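Local atomic coordinates of putative nucleolar GTP-binding protein 1 (Plasmodium falciparum, PDB entry 2QU8), a protein that binds GDP and is probably a nucleolar GTPase, although its precise role is not established. Residues A[29-34]-A[106-111]. Residues are numbered along the deposited sequence; the frame is centred on the assembly and turned at random.
Sequences KKTIIL and AHINGV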
loop_
_atom_site.group_PDB
_atom_site.type_symbol
_atom_site.label_atom_id
_atom_site.label_comp_id
_atom_site.label_asym_id
_atom_site.label_seq_id
_atom_site.Cartn_x
_atom_site.Cartn_y
_atom_site.Cartn_z
ATOM N N LYS A 29 6.902 -13.629 3.605
ATOM C CA LYS A 29 6.569 -13.586 2.179
ATOM C C LYS A 29 6.487 -12.138 1.697
ATOM O O LYS A 29 5.939 -11.283 2.383
ATOM C CB LYS A 29 5.248 -14.322 1.897
ATOM C CG LYS A 29 5.043 -14.740 0.425
ATOM C CD LYS A 29 3.646 -15.316 0.167
ATOM C CE LYS A 29 3.593 -16.162 -1.107
ATOM N NZ LYS A 29 2.186 -16.472 -1.561
ATOM N N LYS A 30 7.040 -11.876 0.516
ATOM C CA LYS A 30 6.906 -10.571 -0.132
ATOM C C LYS A 30 5.426 -10.181 -0.223
ATOM O O LYS A 30 4.596 -10.955 -0.707
ATOM C CB LYS A 30 7.549 -10.590 -1.516
ATOM C CG LYS A 30 9.050 -10.852 -1.492
ATOM C CD LYS A 30 9.650 -10.810 -2.893
ATOM C CE LYS A 30 9.303 -12.042 -3.699
ATOM N NZ LYS A 30 9.814 -13.294 -3.054
ATOM N N THR A 31 5.105 -8.984 0.258
ATOM C CA THR A 31 3.717 -8.577 0.422
ATOM C C THR A 31 3.438 -7.173 -0.098
ATOM O O THR A 31 4.204 -6.240 0.153
ATOM C CB THR A 31 3.309 -8.624 1.929
ATOM O OG1 THR A 31 3.540 -9.934 2.458
ATOM C CG2 THR A 31 1.832 -8.244 2.135
ATOM N N ILE A 32 2.325 -7.022 -0.804
ATOM C CA ILE A 32 1.745 -5.697 -1.002
ATOM C C ILE A 32 0.661 -5.474 0.070
ATOM O O ILE A 32 -0.285 -6.251 0.193
ATOM C CB ILE A 32 1.184 -5.505 -2.433
ATOM C CG1 ILE A 32 2.302 -5.675 -3.478
ATOM C CG2 ILE A 32 0.561 -4.131 -2.589
ATOM C CD1 ILE A 32 1.766 -5.848 -4.887
ATOM N N ILE A 33 0.831 -4.425 0.861
ATOM C CA ILE A 33 -0.144 -4.067 1.886
ATOM C C ILE A 33 -1.043 -2.986 1.324
ATOM O O ILE A 33 -0.586 -1.876 1.060
ATOM C CB ILE A 33 0.558 -3.564 3.173
ATOM C CG1 ILE A 33 1.487 -4.655 3.715
ATOM C CG2 ILE A 33 -0.488 -3.109 4.230
ATOM C CD1 ILE A 33 2.634 -4.131 4.592
ATOM N N LEU A 34 -2.317 -3.312 1.120
ATOM C CA LEU A 34 -3.255 -2.331 0.589
ATOM C C LEU A 34 -3.796 -1.409 1.672
ATOM O O LEU A 34 -4.172 -1.858 2.763
ATOM C CB LEU A 34 -4.407 -3.002 -0.158
ATOM C CG LEU A 34 -4.072 -3.599 -1.526
ATOM C CD1 LEU A 34 -5.169 -4.581 -1.919
ATOM C CD2 LEU A 34 -3.899 -2.500 -2.579
ATOM N N ALA A 106 2.347 -3.758 9.807
ATOM C CA ALA A 106 3.401 -2.807 9.476
ATOM C C ALA A 106 4.809 -3.388 9.610
ATOM O O ALA A 106 5.771 -2.805 9.113
ATOM C CB ALA A 106 3.261 -1.554 10.329
ATOM N N HIS A 107 4.925 -4.539 10.270
ATOM C CA HIS A 107 6.215 -5.214 10.448
ATOM C C HIS A 107 6.443 -6.399 9.505
ATOM O O HIS A 107 7.441 -7.102 9.629
ATOM C CB HIS A 107 6.392 -5.648 11.907
ATOM C CG HIS A 107 6.738 -4.520 12.827
ATOM N ND1 HIS A 107 5.786 -3.704 13.403
ATOM C CD2 HIS A 107 7.935 -4.061 13.259
ATOM C CE1 HIS A 107 6.381 -2.796 14.152
ATOM N NE2 HIS A 107 7.685 -2.989 14.082
ATOM N N ILE A 108 5.522 -6.610 8.564
ATOM C CA ILE A 108 5.641 -7.674 7.552
ATOM C C ILE A 108 6.651 -7.266 6.467
ATOM O O ILE A 108 6.989 -6.090 6.345
ATOM C CB ILE A 108 4.258 -7.978 6.889
ATOM C CG1 ILE A 108 3.176 -8.259 7.943
ATOM C CG2 ILE A 108 4.341 -9.119 5.872
ATOM C CD1 ILE A 108 3.106 -9.672 8.471
ATOM N N ASN A 109 7.122 -8.244 5.690
ATOM C CA ASN A 109 8.020 -8.010 4.554
ATOM C C ASN A 109 7.232 -7.406 3.384
ATOM O O ASN A 109 6.950 -8.084 2.395
ATOM C CB ASN A 109 8.699 -9.336 4.162
ATOM C CG ASN A 109 9.625 -9.216 2.947
ATOM O OD1 ASN A 109 10.012 -8.125 2.541
ATOM N ND2 ASN A 109 9.980 -10.356 2.370
ATOM N N GLY A 110 6.873 -6.128 3.500
ATOM C CA GLY A 110 5.956 -5.519 2.535
ATOM C C GLY A 110 6.224 -4.113 2.023
ATOM O O GLY A 110 7.008 -3.349 2.603
ATOM N N VAL A 111 5.561 -3.794 0.913
ATOM C CA VAL A 111 5.499 -2.449 0.361
ATOM C C VAL A 111 4.035 -2.004 0.482
ATOM O O VAL A 111 3.132 -2.821 0.326
ATOM C CB VAL A 111 5.972 -2.431 -1.124
ATOM C CG1 VAL A 111 5.143 -3.383 -1.986
ATOM C CG2 VAL A 111 5.931 -1.035 -1.705
#
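Thr31 and Val111 meet where strand 30-35 pairs in parallel with strand 110-117. Three backbone hydrogen bonds join the two strands, and they straighten along the way. Thr31 N to Asn109 O is bent, 131° at the hydrogen. Val111 N to Thr31 O (2.9 Å) is straighter. Ile33 N to Val111 O is almost linear at 173°. The bent bond is accepted by Asn109, the central residue of an inverse gamma turn that leads into strand 110-117.

The tight part is buried. On one face Ile32 and Val111 run side by side, CG1 to CG1 at 3.9 Å; chi1 of 57° wedges Val111 CG1 between its own backbone N and carbonyl carbon, beside Thr31 O. On the other face Gly110 brings no side chain, and Ile33 reaches over with CD1 to 4.1 Å from Gly110 CA. Here too Ile108 lays CG2 against Thr31 OG1 (3.6 Å), a hydroxyl that donates to Lys29 O from above the carbonyl plane and also bonds Gln79 of the neighbouring strand.

Toward Lys30 and Asn109 the fit is looser and partly open to solvent. Their side chains point the same way, but Lys30 CG comes no closer than 4.0 Å to Asn109 ND2. The amide finds its partners outside the pair, OD1 on Gln207 of helix 192-222 and ND2 on His28 O.

Parallel central strands of this kind, the first leading into a probable P-loop, form the core of the Ras-like GTPase fold.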